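Local structure of putative fructosamine-3-kinase (Thermobifida fusca YX, 3F7W) at residues A[7-12]-A[42-47]; A[57-62]-A[80-85]; A[15-20]-A[32-37]; A[74-79]-A[207-212]. The protein is probably a kinase of the fructosamine kinase family, whose fold is related to that of protein kinases. All blocks are in the same frame, centred on the assembly; numbering follows the deposited sequence. Where two conformers were deposited one is given.

Interactions 1, 2 and 3 all build on one five-stranded antiparallel sheet, the first two by laying helices 3-13 and 57-68 against it and the third by zipping up its hairpin 17-26/29-36. Interaction 4 instead ties the loop 74-79 to strand 206-209 of a separate two-stranded sheet. Interactions 1 and 4 are buried and largely apolar, each with a backbone carbonyl gripped: by an arginine in interaction 1, by an amide in interaction 4. Interactions 2 and 3 are partly exposed, with water bridges and a methyl on an indole in interaction 2 and a leucine over a guanidinium in interaction 3. Lys45, Glu61 and Asp211, drawn from interactions 1, 2 and 4, meet through salt bridges to the lysine.

Interaction 1. Residues A[7-12]-A[42-47]. With EDO (1,2-ethanediol), chain G.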
loop_
_atom_site.group_PDB
_atom_site.type_symbol
_atom_site.label_atom_id
_atom_site.label_comp_id
_atom_site.label_asym_id
_atom_site.label_seq_id
_atom_site.Cartn_x
_atom_site.Cartn_y
_atom_site.Cartn_z
ATOM N N ALA A 7 -23.458 -2.112 16.233
ATOM C CA ALA A 7 -23.957 -0.788 16.577
ATOM C C ALA A 7 -23.174 0.306 15.857
ATOM O O ALA A 7 -23.757 1.250 15.350
ATOM C CB ALA A 7 -23.880 -0.571 18.103
ATOM N N ARG A 8 -21.847 0.191 15.877
ATOM C CA ARG A 8 -20.968 1.204 15.283
ATOM C C ARG A 8 -21.201 1.307 13.765
ATOM O O ARG A 8 -21.312 2.410 13.209
ATOM C CB ARG A 8 -19.517 0.891 15.662
ATOM C CG ARG A 8 -19.264 1.072 17.181
ATOM C CD ARG A 8 -18.109 0.235 17.717
ATOM N NE ARG A 8 -16.834 0.582 17.092
ATOM C CZ ARG A 8 -15.681 -0.029 17.352
ATOM N NH1 ARG A 8 -15.618 -1.004 18.260
ATOM N NH2 ARG A 8 -14.587 0.357 16.728
ATOM N N VAL A 9 -21.356 0.155 13.109
ATOM C CA VAL A 9 -21.633 0.118 11.661
ATOM C C VAL A 9 -22.963 0.776 11.334
ATOM O O VAL A 9 -23.065 1.626 10.438
ATOM C CB VAL A 9 -21.546 -1.332 11.106
ATOM C CG1 VAL A 9 -22.034 -1.410 9.662
ATOM C CG2 VAL A 9 -20.111 -1.813 11.195
ATOM N N THR A 10 -24.010 0.431 12.068
ATOM C CA THR A 10 -25.286 1.076 11.834
ATOM C C THR A 10 -25.220 2.596 11.993
ATOM O O THR A 10 -25.792 3.333 11.179
ATOM C CB THR A 10 -26.370 0.473 12.739
ATOM O OG1 THR A 10 -26.505 -0.913 12.388
ATOM C CG2 THR A 10 -27.728 1.221 12.576
ATOM N N GLU A 11 -24.530 3.061 13.026
ATOM C CA GLU A 11 -24.367 4.495 13.245
ATOM C C GLU A 11 -23.640 5.143 12.071
ATOM O O GLU A 11 -24.019 6.220 11.614
ATOM C CB GLU A 11 -23.574 4.748 14.532
ATOM C CG GLU A 11 -23.434 6.223 14.929
ATOM C CD GLU A 11 -24.750 6.851 15.353
ATOM O OE1 GLU A 11 -25.500 6.210 16.118
ATOM O OE2 GLU A 11 -25.027 7.990 14.927
ATOM N N LEU A 12 -22.579 4.493 11.601
ATOM C CA LEU A 12 -21.727 5.077 10.568
ATOM C C LEU A 12 -22.319 5.009 9.172
ATOM O O LEU A 12 -22.051 5.888 8.362
ATOM C CB LEU A 12 -20.343 4.430 10.591
ATOM C CG LEU A 12 -19.519 4.764 11.821
ATOM C CD1 LEU A 12 -18.228 3.978 11.781
ATOM C CD2 LEU A 12 -19.286 6.283 11.904
ATOM N N LEU A 42 -20.213 -6.300 4.183
ATOM C CA LEU A 42 -19.227 -5.282 4.433
ATOM C C LEU A 42 -18.021 -5.904 5.108
ATOM O O LEU A 42 -18.166 -6.789 5.959
ATOM C CB LEU A 42 -19.805 -4.204 5.341
ATOM C CG LEU A 42 -21.038 -3.424 4.893
ATOM C CD1 LEU A 42 -21.393 -2.423 6.016
ATOM C CD2 LEU A 42 -20.766 -2.732 3.531
ATOM N N PHE A 43 -16.840 -5.426 4.732
ATOM C CA PHE A 43 -15.602 -5.746 5.429
ATOM C C PHE A 43 -15.374 -4.606 6.428
ATOM O O PHE A 43 -15.339 -3.449 6.036
ATOM C CB PHE A 43 -14.435 -5.862 4.468
ATOM C CG PHE A 43 -13.111 -6.160 5.150
ATOM C CD1 PHE A 43 -12.954 -7.302 5.888
ATOM C CD2 PHE A 43 -12.017 -5.329 4.982
ATOM C CE1 PHE A 43 -11.745 -7.594 6.493
ATOM C CE2 PHE A 43 -10.798 -5.640 5.594
ATOM C CZ PHE A 43 -10.687 -6.764 6.351
ATOM N N VAL A 44 -15.199 -4.951 7.695
ATOM C CA VAL A 44 -15.120 -3.942 8.763
ATOM C C VAL A 44 -13.850 -4.189 9.589
ATOM O O VAL A 44 -13.594 -5.333 10.028
ATOM C CB VAL A 44 -16.383 -3.974 9.641
ATOM C CG1 VAL A 44 -16.305 -2.986 10.798
ATOM C CG2 VAL A 44 -17.689 -3.746 8.768
ATOM N N LYS A 45 -13.049 -3.135 9.732
ATOM C CA LYS A 45 -11.925 -3.096 10.675
ATOM C C LYS A 45 -12.389 -2.292 11.872
ATOM O O LYS A 45 -13.087 -1.266 11.730
ATOM C CB LYS A 45 -10.701 -2.404 10.099
ATOM C CG LYS A 45 -10.131 -3.014 8.881
ATOM C CD LYS A 45 -8.983 -2.199 8.341
ATOM C CE LYS A 45 -8.432 -2.833 7.062
ATOM N NZ LYS A 45 -7.156 -2.169 6.671
ATOM N N ALA A 46 -12.003 -2.735 13.050
ATOM C CA ALA A 46 -12.420 -2.039 14.270
ATOM C C ALA A 46 -11.373 -2.203 15.358
ATOM O O ALA A 46 -10.927 -3.305 15.643
ATOM C CB ALA A 46 -13.773 -2.563 14.766
ATOM N N LEU A 47 -11.014 -1.087 15.980
ATOM C CA LEU A 47 -10.270 -1.110 17.212
ATOM C C LEU A 47 -11.220 -1.523 18.338
ATOM O O LEU A 47 -12.410 -1.257 18.262
ATOM C CB LEU A 47 -9.736 0.279 17.510
ATOM C CG LEU A 47 -8.605 0.701 16.593
ATOM C CD1 LEU A 47 -8.443 2.225 16.622
ATOM C CD2 LEU A 47 -7.389 -0.014 17.093
HETATM C C1 EDO G . -6.251 -0.110 9.888
HETATM O O1 EDO G . -5.573 -0.985 8.978
HETATM C C2 EDO G . -5.765 1.281 9.630
HETATM O O2 EDO G . -6.272 1.596 8.357
#
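Arg8 approaches the end of strand 41-46 with its guanidinium edge-on, so that NH1 and NH2 both point at the single carbonyl oxygen of Leu47. Arg8 NH1 lies 3.2 Å from Leu47 O, and Arg8 NH2 lies 3.1 Å from the same atom; the oxygen sits only 8° out of the guanidinium plane. The Ala46 methyl packs obliquely against this group, its CB 3.6 Å from Arg8 NH2. At the next residue, Val9 has CG1 anti to its backbone N (chi1 171°) and divides its branches between two strand residues. Val9 CG1 slides past Leu42 CD1 at 3.8 Å, while Val9 CG2 meets Val44 CG2 at 3.9 Å. Helix 3-13 thus lies across one face of the antiparallel sheet of a protein kinase-like fold, the segment 7-12 at 112° to strand segment 42-46. Lys45 points from the opposite face and pairs with Glu61, as in the lysine-glutamate pair of protein kinases, and with Asp211; its NZ also donates to O1 of a 1,2-ethanediol. Arg8 NH2 has a further partner in Thr86 OG1. A methionine in place of Arg8 would probably leave Leu47 O without its two donors and Thr86 OG1 without this bond.

Interaction 2. Residues A[57-62]-A[80-85]. With EDO (1,2-ethanediol), chain G; EDO (1,2-ethanediol), chain F.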
loop_
_atom_site.group_PDB
_atom_site.type_symbol
_atom_site.label_atom_id
_atom_site.label_comp_id
_atom_site.label_asym_id
_atom_site.label_seq_id
_atom_site.Cartn_x
_atom_site.Cartn_y
_atom_site.Cartn_z
ATOM N N LEU A 57 -4.813 7.071 12.282
ATOM C CA LEU A 57 -4.536 5.796 11.618
ATOM C C LEU A 57 -5.659 5.395 10.637
ATOM O O LEU A 57 -5.426 5.156 9.431
ATOM C CB LEU A 57 -4.359 4.709 12.678
ATOM C CG LEU A 57 -4.058 3.265 12.240
ATOM C CD1 LEU A 57 -2.628 3.158 11.830
ATOM C CD2 LEU A 57 -4.364 2.302 13.393
ATOM N N PHE A 58 -6.872 5.296 11.162
ATOM C CA PHE A 58 -8.001 4.916 10.316
ATOM C C PHE A 58 -8.286 5.992 9.273
ATOM O O PHE A 58 -8.616 5.666 8.136
ATOM C CB PHE A 58 -9.240 4.595 11.152
ATOM C CG PHE A 58 -9.229 3.201 11.713
ATOM C CD1 PHE A 58 -8.143 2.743 12.455
ATOM C CD2 PHE A 58 -10.291 2.356 11.548
ATOM C CE1 PHE A 58 -8.120 1.441 12.975
ATOM C CE2 PHE A 58 -10.263 1.049 12.083
ATOM C CZ PHE A 58 -9.170 0.602 12.766
ATOM N N ARG A 59 -8.136 7.250 9.662
ATOM C CA ARG A 59 -8.291 8.363 8.743
ATOM C C ARG A 59 -7.422 8.215 7.496
ATOM O O ARG A 59 -7.867 8.476 6.384
ATOM C CB ARG A 59 -7.940 9.655 9.463
ATOM C CG ARG A 59 -7.807 10.878 8.562
ATOM C CD ARG A 59 -7.594 12.105 9.417
ATOM N NE ARG A 59 -8.815 12.404 10.156
ATOM C CZ ARG A 59 -9.741 13.279 9.777
ATOM N NH1 ARG A 59 -9.596 13.979 8.658
ATOM N NH2 ARG A 59 -10.823 13.447 10.525
ATOM N N ALA A 60 -6.174 7.805 7.685
ATOM C CA ALA A 60 -5.248 7.664 6.559
ATOM C C ALA A 60 -5.779 6.664 5.534
ATOM O O ALA A 60 -5.670 6.882 4.305
ATOM C CB ALA A 60 -3.835 7.212 7.083
ATOM N N GLU A 61 -6.341 5.565 6.019
ATOM C CA GLU A 61 -6.906 4.560 5.138
ATOM C C GLU A 61 -8.239 5.063 4.507
ATOM O O GLU A 61 -8.422 4.892 3.312
ATOM C CB GLU A 61 -7.105 3.223 5.833
ATOM C CG GLU A 61 -7.516 2.130 4.787
ATOM C CD GLU A 61 -7.564 0.709 5.265
ATOM O OE1 GLU A 61 -7.032 0.386 6.332
ATOM O OE2 GLU A 61 -8.160 -0.114 4.525
ATOM N N ALA A 62 -9.128 5.653 5.301
ATOM C CA ALA A 62 -10.434 6.135 4.764
ATOM C C ALA A 62 -10.187 7.185 3.666
ATOM O O ALA A 62 -10.796 7.131 2.566
ATOM C CB ALA A 62 -11.342 6.693 5.878
ATOM N N ALA A 80 -18.187 2.457 3.184
ATOM C CA ALA A 80 -19.573 2.633 3.631
ATOM C C ALA A 80 -19.639 3.626 4.797
ATOM O O ALA A 80 -20.615 4.349 4.968
ATOM C CB ALA A 80 -20.163 1.295 4.055
ATOM N N GLY A 81 -18.583 3.677 5.590
ATOM C CA GLY A 81 -18.532 4.612 6.718
ATOM C C GLY A 81 -17.265 4.446 7.521
ATOM O O GLY A 81 -16.654 3.380 7.517
ATOM N N TRP A 82 -16.880 5.485 8.254
ATOM C CA TRP A 82 -15.704 5.378 9.090
ATOM C C TRP A 82 -15.653 6.429 10.186
ATOM O O TRP A 82 -16.312 7.482 10.112
ATOM C CB TRP A 82 -14.453 5.478 8.221
ATOM C CG TRP A 82 -14.200 6.847 7.700
ATOM C CD1 TRP A 82 -14.780 7.441 6.596
ATOM C CD2 TRP A 82 -13.326 7.817 8.264
ATOM N NE1 TRP A 82 -14.290 8.705 6.441
ATOM C CE2 TRP A 82 -13.402 8.972 7.449
ATOM C CE3 TRP A 82 -12.468 7.824 9.369
ATOM C CZ2 TRP A 82 -12.642 10.115 7.701
ATOM C CZ3 TRP A 82 -11.710 8.984 9.629
ATOM C CH2 TRP A 82 -11.820 10.109 8.813
ATOM N N ASP A 83 -14.849 6.127 11.198
ATOM C CA ASP A 83 -14.430 7.100 12.201
ATOM C C ASP A 83 -13.074 6.658 12.690
ATOM O O ASP A 83 -12.476 5.769 12.110
ATOM C CB ASP A 83 -15.456 7.251 13.321
ATOM C CG ASP A 83 -15.643 5.981 14.152
ATOM O OD1 ASP A 83 -14.801 5.064 14.122
ATOM O OD2 ASP A 83 -16.675 5.955 14.842
ATOM N N ASP A 84 -12.551 7.284 13.744
ATOM C CA ASP A 84 -11.180 6.967 14.173
ATOM C C ASP A 84 -11.049 5.544 14.727
ATOM O O ASP A 84 -9.931 5.076 14.931
ATOM C CB ASP A 84 -10.684 7.945 15.236
ATOM C CG ASP A 84 -10.526 9.359 14.714
ATOM O OD1 ASP A 84 -10.184 9.546 13.530
ATOM O OD2 ASP A 84 -10.754 10.289 15.507
ATOM N N ARG A 85 -12.176 4.892 14.995
ATOM C CA ARG A 85 -12.182 3.531 15.616
ATOM C C ARG A 85 -12.603 2.396 14.648
ATOM O O ARG A 85 -12.426 1.210 14.974
ATOM C CB ARG A 85 -13.209 3.469 16.765
ATOM C CG ARG A 85 -13.342 4.668 17.689
ATOM C CD ARG A 85 -12.124 4.805 18.559
ATOM N NE ARG A 85 -11.881 3.593 19.336
ATOM C CZ ARG A 85 -10.777 3.373 20.039
ATOM N NH1 ARG A 85 -9.787 4.267 20.063
ATOM N NH2 ARG A 85 -10.645 2.247 20.678
HETATM C C1 EDO G . -6.251 -0.110 9.888
HETATM O O1 EDO G . -5.573 -0.985 8.978
HETATM C C2 EDO G . -5.765 1.281 9.630
HETATM O O2 EDO G . -6.272 1.596 8.357
HETATM C C1 EDO F . -14.936 9.521 2.463
HETATM O O1 EDO F . -15.281 8.366 3.231
HETATM C C2 EDO F . -13.883 10.350 3.183
HETATM O O2 EDO F . -14.508 10.911 4.339
HETATM O O HOH W 1 -7.450 5.965 13.987
HETATM O O HOH W 2 -8.016 8.150 12.469
HETATM O O HOH W 3 -8.493 11.306 13.036
#
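Trp82 holds CG between its backbone N and carbonyl carbon (chi1 72°), and a chi2 of -82° turns the indole so that one face receives Ala62. The Ala62 CB stands 3.3 Å from the centroid of the Trp82 five-membered ring, 9° off its normal, in a CH-pi contact. Farther along the indole, Trp82 CZ3 comes within 3.6 Å of Arg59 CA. Helix 57-68 probably corresponds to the alphaC helix of protein kinases, consistent with the pairing of its Glu61 with Lys45, and its first turn packs on the turn 83-85. There Phe58 leans obliquely on three carbonyls: Phe58 CB is 3.6 Å from Asp83 O, Phe58 CE2 is the same distance from Arg85 O, and Phe58 CG is 3.8 Å from Asp84 O. A water accepts from Phe58 N and donates to Asp84 O, bridging the helix start to the turn. That turn is an Asx turn, Asp83 OD1 accepting from Arg85 N at 2.8 Å. An alanine in place of Trp82 would probably leave the Ala62 methyl without the ring face it packs on and Arg59 CA without its aromatic neighbour. At the indole edge, Trp82 NE1 donates to a 1,2-ethanediol, O2 3.1 Å away.

Interaction 3. Residues A[15-20]-A[32-37]; sequences REVAAV and YRVELA. With EDO (1,2-ethanediol), chain E.
Ala18 and Ala19 both turn their amides to one carbonyl of Glu35, and the backbone bonds are built round this shared acceptor. Ala18 N reaches Glu35 O at 2.7 Å and Ala19 N reaches it at 3.1 Å, the latter on a lone pair. Two donors from successive residues facing one residue make a classic beta bulge, which shifts the register by one between the pairs Val17-Leu36 and Ala19-Glu35. Glu35 N returns a bond to Ala19 O, and Ala37 N closes the open end on Glu16 O, approaching from above that carbonyl's plane.

Apolar contacts gather on the side under helix 3-13, where Val17 meets Val9 and Val34 adjoins Val44. Val17 crosses Val34 at about a right angle, their CG1 atoms 3.5 Å apart. Val20, with CG1 anti to its backbone N (chi1 -179°), puts that methyl 3.7 Å from Tyr32 CD2, and it lies alongside Val34.

Charged groups come next. Leu36 CD1 sits 3.5 Å above the plane of the Arg15 guanidinium, over its centre, while the edge of the same group holds a 1,2-ethanediol oxygen and Asp38 is its ion-pair partner. On the face away from helix 3-13, Arg33 NH1 meets Glu35 OE1 at 3.1 Å, a salt bridge in which Glu35 OE1 offers its anti lone pair; Arg33 also makes a cation-pi contact with Trp91.

In protein kinases the corresponding hairpin carries the nucleotide-binding loop. Here its apolar face is turned toward helix 3-13, and the Arg33-Glu35 pair joins residues two apart on one strand, adding no side-chain bond between the strands, which backbone bonds and apolar contacts hold together.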
loop_
_atom_site.group_PDB
_atom_site.type_symbol
_atom_site.label_atom_id
_atom_site.label_comp_id
_atom_site.label_asym_id
_atom_site.label_seq_id
_atom_site.Cartn_x
_atom_site.Cartn_y
_atom_site.Cartn_z
ATOM N N ARG A 15 -27.434 2.050 8.007
ATOM C CA ARG A 15 -28.084 0.830 7.533
ATOM C C ARG A 15 -28.215 -0.187 8.673
ATOM O O ARG A 15 -27.342 -0.272 9.535
ATOM C CB ARG A 15 -27.246 0.218 6.412
ATOM C CG ARG A 15 -27.055 1.109 5.178
ATOM C CD ARG A 15 -28.258 1.107 4.279
ATOM N NE ARG A 15 -28.438 -0.204 3.656
ATOM C CZ ARG A 15 -27.852 -0.619 2.532
ATOM N NH1 ARG A 15 -27.036 0.177 1.851
ATOM N NH2 ARG A 15 -28.085 -1.848 2.072
ATOM N N GLU A 16 -29.286 -0.969 8.646
ATOM C CA GLU A 16 -29.533 -2.006 9.653
ATOM C C GLU A 16 -28.572 -3.186 9.464
ATOM O O GLU A 16 -28.377 -3.636 8.343
ATOM C CB GLU A 16 -30.988 -2.477 9.558
ATOM C CG GLU A 16 -31.410 -3.322 10.735
ATOM C CD GLU A 16 -32.826 -3.918 10.606
ATOM O OE1 GLU A 16 -33.560 -3.589 9.649
ATOM O OE2 GLU A 16 -33.172 -4.743 11.476
ATOM N N VAL A 17 -27.960 -3.662 10.557
ATOM C CA VAL A 17 -27.037 -4.822 10.537
ATOM C C VAL A 17 -27.760 -6.130 10.915
ATOM O O VAL A 17 -28.414 -6.206 11.951
ATOM C CB VAL A 17 -25.819 -4.575 11.451
ATOM C CG1 VAL A 17 -24.953 -5.836 11.595
ATOM C CG2 VAL A 17 -24.968 -3.388 10.900
ATOM N N ALA A 18 -27.675 -7.138 10.052
ATOM C CA ALA A 18 -28.318 -8.446 10.282
ATOM C C ALA A 18 -27.361 -9.473 10.909
ATOM O O ALA A 18 -27.811 -10.375 11.609
ATOM C CB ALA A 18 -28.889 -8.995 8.983
ATOM N N ALA A 19 -26.057 -9.336 10.685
ATOM C CA ALA A 19 -25.092 -10.317 11.184
ATOM C C ALA A 19 -23.687 -9.755 11.253
ATOM O O ALA A 19 -23.331 -8.845 10.477
ATOM C CB ALA A 19 -25.117 -11.588 10.299
ATOM N N VAL A 20 -22.894 -10.301 12.182
ATOM C CA VAL A 20 -21.469 -10.000 12.311
ATOM C C VAL A 20 -20.685 -11.306 12.510
ATOM O O VAL A 20 -21.043 -12.103 13.372
ATOM C CB VAL A 20 -21.165 -9.095 13.521
ATOM C CG1 VAL A 20 -19.674 -8.801 13.600
ATOM C CG2 VAL A 20 -21.975 -7.799 13.489
ATOM N N TYR A 32 -13.858 -8.135 10.519
ATOM C CA TYR A 32 -15.191 -8.710 10.539
ATOM C C TYR A 32 -15.817 -8.685 9.152
ATOM O O TYR A 32 -15.554 -7.780 8.372
ATOM C CB TYR A 32 -16.124 -7.940 11.476
ATOM C CG TYR A 32 -15.624 -7.817 12.877
ATOM C CD1 TYR A 32 -14.828 -6.740 13.253
ATOM C CD2 TYR A 32 -15.938 -8.780 13.843
ATOM C CE1 TYR A 32 -14.333 -6.635 14.565
ATOM C CE2 TYR A 32 -15.461 -8.678 15.147
ATOM C CZ TYR A 32 -14.656 -7.605 15.495
ATOM O OH TYR A 32 -14.194 -7.516 16.779
ATOM N N ARG A 33 -16.655 -9.678 8.896
ATOM C CA ARG A 33 -17.665 -9.626 7.835
ATOM C C ARG A 33 -18.997 -9.251 8.478
ATOM O O ARG A 33 -19.494 -9.953 9.361
ATOM C CB ARG A 33 -17.800 -10.963 7.118
ATOM C CG ARG A 33 -18.735 -10.941 5.913
ATOM C CD ARG A 33 -18.917 -12.352 5.392
ATOM N NE ARG A 33 -19.687 -12.445 4.151
ATOM C CZ ARG A 33 -21.008 -12.343 4.059
ATOM N NH1 ARG A 33 -21.760 -12.092 5.124
ATOM N NH2 ARG A 33 -21.590 -12.487 2.872
ATOM N N VAL A 34 -19.560 -8.128 8.045
ATOM C CA VAL A 34 -20.821 -7.610 8.603
ATOM C C VAL A 34 -21.854 -7.589 7.489
ATOM O O VAL A 34 -21.601 -7.023 6.416
ATOM C CB VAL A 34 -20.642 -6.177 9.188
ATOM C CG1 VAL A 34 -21.995 -5.626 9.657
ATOM C CG2 VAL A 34 -19.636 -6.209 10.341
ATOM N N GLU A 35 -23.017 -8.173 7.752
ATOM C CA GLU A 35 -24.065 -8.266 6.751
ATOM C C GLU A 35 -25.223 -7.368 7.124
ATOM O O GLU A 35 -25.735 -7.404 8.253
ATOM C CB GLU A 35 -24.534 -9.711 6.601
ATOM C CG GLU A 35 -25.405 -9.941 5.369
ATOM C CD GLU A 35 -25.758 -11.413 5.155
ATOM O OE1 GLU A 35 -24.826 -12.232 5.037
ATOM O OE2 GLU A 35 -26.967 -11.742 5.100
ATOM N N LEU A 36 -25.634 -6.543 6.172
ATOM C CA LEU A 36 -26.756 -5.631 6.367
ATOM C C LEU A 36 -28.062 -6.376 6.159
ATOM O O LEU A 36 -28.061 -7.502 5.656
ATOM C CB LEU A 36 -26.674 -4.467 5.369
ATOM C CG LEU A 36 -25.377 -3.646 5.421
ATOM C CD1 LEU A 36 -25.495 -2.445 4.463
ATOM C CD2 LEU A 36 -25.069 -3.171 6.837
ATOM N N ALA A 37 -29.169 -5.711 6.486
ATOM C CA ALA A 37 -30.504 -6.327 6.421
ATOM C C ALA A 37 -30.868 -6.840 5.038
ATOM O O ALA A 37 -31.575 -7.828 4.938
ATOM C CB ALA A 37 -31.573 -5.368 6.926
HETATM C C1 EDO E . -25.178 -1.741 -1.309
HETATM O O1 EDO E . -26.010 -1.984 -0.183
HETATM C C2 EDO E . -25.271 -0.303 -1.804
HETATM O O2 EDO E . -26.471 0.338 -1.396
#

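Interaction 4. Residues A[74-79]-A[207-212]. With EDO (1,2-ethanediol), chain H.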
loop_
_atom_site.group_PDB
_atom_site.type_symbol
_atom_site.label_atom_id
_atom_site.label_comp_id
_atom_site.label_asym_id
_atom_site.label_seq_id
_atom_site.Cartn_x
_atom_site.Cartn_y
_atom_site.Cartn_z
ATOM N N SER A 74 -11.918 1.409 -11.218
ATOM C CA SER A 74 -11.156 1.427 -9.986
ATOM C C SER A 74 -11.139 0.057 -9.310
ATOM O O SER A 74 -12.209 -0.570 -9.114
ATOM C CB SER A 74 -11.745 2.407 -8.964
ATOM O OG SER A 74 -11.007 2.326 -7.748
ATOM N N PRO A 75 -9.950 -0.404 -8.904
ATOM C CA PRO A 75 -9.870 -1.646 -8.125
ATOM C C PRO A 75 -10.002 -1.407 -6.605
ATOM O O PRO A 75 -9.793 -2.321 -5.841
ATOM C CB PRO A 75 -8.457 -2.160 -8.455
ATOM C CG PRO A 75 -7.692 -0.934 -8.651
ATOM C CD PRO A 75 -8.615 0.151 -9.164
ATOM N N VAL A 76 -10.380 -0.201 -6.181
ATOM C CA VAL A 76 -10.394 0.183 -4.765
ATOM C C VAL A 76 -11.792 -0.045 -4.198
ATOM O O VAL A 76 -12.774 0.428 -4.780
ATOM C CB VAL A 76 -10.034 1.700 -4.616
ATOM C CG1 VAL A 76 -9.989 2.114 -3.142
ATOM C CG2 VAL A 76 -8.707 1.994 -5.300
ATOM N N PRO A 77 -11.903 -0.690 -3.031
ATOM C CA PRO A 77 -13.258 -0.820 -2.421
ATOM C C PRO A 77 -13.859 0.518 -2.007
ATOM O O PRO A 77 -13.139 1.433 -1.564
ATOM C CB PRO A 77 -13.016 -1.645 -1.168
ATOM C CG PRO A 77 -11.672 -2.127 -1.248
ATOM C CD PRO A 77 -10.874 -1.253 -2.158
ATOM N N GLN A 78 -15.188 0.604 -2.101
ATOM C CA GLN A 78 -15.937 1.744 -1.626
ATOM C C GLN A 78 -16.088 1.682 -0.099
ATOM O O GLN A 78 -16.281 0.619 0.465
ATOM C CB GLN A 78 -17.330 1.742 -2.256
ATOM C CG GLN A 78 -17.364 1.736 -3.779
ATOM C CD GLN A 78 -18.791 1.757 -4.292
ATOM O OE1 GLN A 78 -19.718 1.423 -3.552
ATOM N NE2 GLN A 78 -18.978 2.147 -5.548
ATOM N N VAL A 79 -16.015 2.830 0.528
ATOM C CA VAL A 79 -16.134 2.947 1.978
ATOM C C VAL A 79 -17.602 3.239 2.283
ATOM O O VAL A 79 -18.181 4.131 1.680
ATOM C CB VAL A 79 -15.227 4.066 2.489
ATOM C CG1 VAL A 79 -15.473 4.310 3.977
ATOM C CG2 VAL A 79 -13.747 3.661 2.222
ATOM N N ALA A 207 -9.046 -7.290 -10.361
ATOM C CA ALA A 207 -8.735 -7.510 -8.948
ATOM C C ALA A 207 -9.091 -6.276 -8.123
ATOM O O ALA A 207 -9.251 -5.168 -8.652
ATOM C CB ALA A 207 -7.270 -7.876 -8.757
ATOM N N VAL A 208 -9.219 -6.493 -6.833
ATOM C CA VAL A 208 -9.456 -5.432 -5.860
ATOM C C VAL A 208 -8.215 -5.288 -4.956
ATOM O O VAL A 208 -7.616 -6.286 -4.516
ATOM C CB VAL A 208 -10.718 -5.730 -5.009
ATOM C CG1 VAL A 208 -10.869 -4.758 -3.839
ATOM C CG2 VAL A 208 -11.970 -5.740 -5.925
ATOM N N VAL A 209 -7.844 -4.038 -4.688
ATOM C CA VAL A 209 -6.657 -3.727 -3.883
ATOM C C VAL A 209 -7.119 -3.253 -2.521
ATOM O O VAL A 209 -8.028 -2.427 -2.415
ATOM C CB VAL A 209 -5.710 -2.693 -4.576
ATOM C CG1 VAL A 209 -5.270 -3.219 -5.945
ATOM C CG2 VAL A 209 -6.362 -1.304 -4.721
ATOM N N ILE A 210 -6.507 -3.798 -1.476
ATOM C CA ILE A 210 -6.947 -3.521 -0.095
ATOM C C ILE A 210 -5.780 -3.019 0.746
ATOM O O ILE A 210 -4.600 -3.090 0.325
ATOM C CB ILE A 210 -7.607 -4.754 0.558
ATOM C CG1 ILE A 210 -6.633 -5.937 0.593
ATOM C CG2 ILE A 210 -8.945 -5.113 -0.118
ATOM C CD1 ILE A 210 -7.011 -7.062 1.588
ATOM N N ASP A 211 -6.101 -2.475 1.921
ATOM C CA ASP A 211 -5.107 -2.061 2.875
ATOM C C ASP A 211 -4.073 -1.050 2.307
ATOM O O ASP A 211 -2.871 -1.204 2.491
ATOM C CB ASP A 211 -4.427 -3.294 3.466
ATOM C CG ASP A 211 -5.412 -4.246 4.150
ATOM O OD1 ASP A 211 -6.502 -3.814 4.614
ATOM O OD2 ASP A 211 -5.066 -5.429 4.204
ATOM N N PRO A 212 -4.541 0.025 1.671
ATOM C CA PRO A 212 -3.601 0.965 1.076
ATOM C C PRO A 212 -2.849 1.814 2.089
ATOM O O PRO A 212 -3.331 2.063 3.211
ATOM C CB PRO A 212 -4.515 1.908 0.263
ATOM C CG PRO A 212 -5.763 1.951 1.053
ATOM C CD PRO A 212 -5.934 0.483 1.483
HETATM C C1 EDO H . -20.771 -1.625 -3.442
HETATM O O1 EDO H . -20.772 -1.291 -4.829
HETATM C C2 EDO H . -22.203 -1.790 -2.975
HETATM O O2 EDO H . -22.222 -2.799 -1.958
#
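Pro75 and Val209 meet through the backbone: Val209 N donates to Pro75 O at 2.8 Å, with an N-H...O angle of 162°. The same oxygen also receives the CA-H of Val208, whose CA lies 3.1 Å from Pro75 O. Two proline rings also touch strand carbonyls. Pro75 CB lies 3.1 Å from Ala207 O, and Pro77 CD lies 3.1 Å from Val209 O. That last carbonyl is buried with no partner anywhere in the model, and proline, lacking an N-H, cannot supply one.

Side chains fill the rest. With CG1 anti to the carbonyl carbon (chi1 -58°), Val209 has CG2 in the position between N and the carbonyl carbon, beside the Pro75 ring and 4.1 Å from Val76 CG2. The Pro77 ring crosses the Val208 side chain at a slant, Pro77 CG 3.8 Å from Val208 CG1.

Behind this shell, an ST turn shapes the loop: Ser74 OG accepts from Val76 N at 3.0 Å, holding the residue after Pro75 in place.

The loop follows helix 57-68, and Val76 packs on Leu65 of that helix. Val209 also touches Phe105 of helix 99-114 and His192 in a loop, while strand 206-209 pairs with strand 200-203. The contact therefore joins the link between the alphaC-like helix 57-68 and strand 79-83 to the small two-stranded sheet, just ahead of Asp211, which probably matches the metal-binding aspartate of protein kinases.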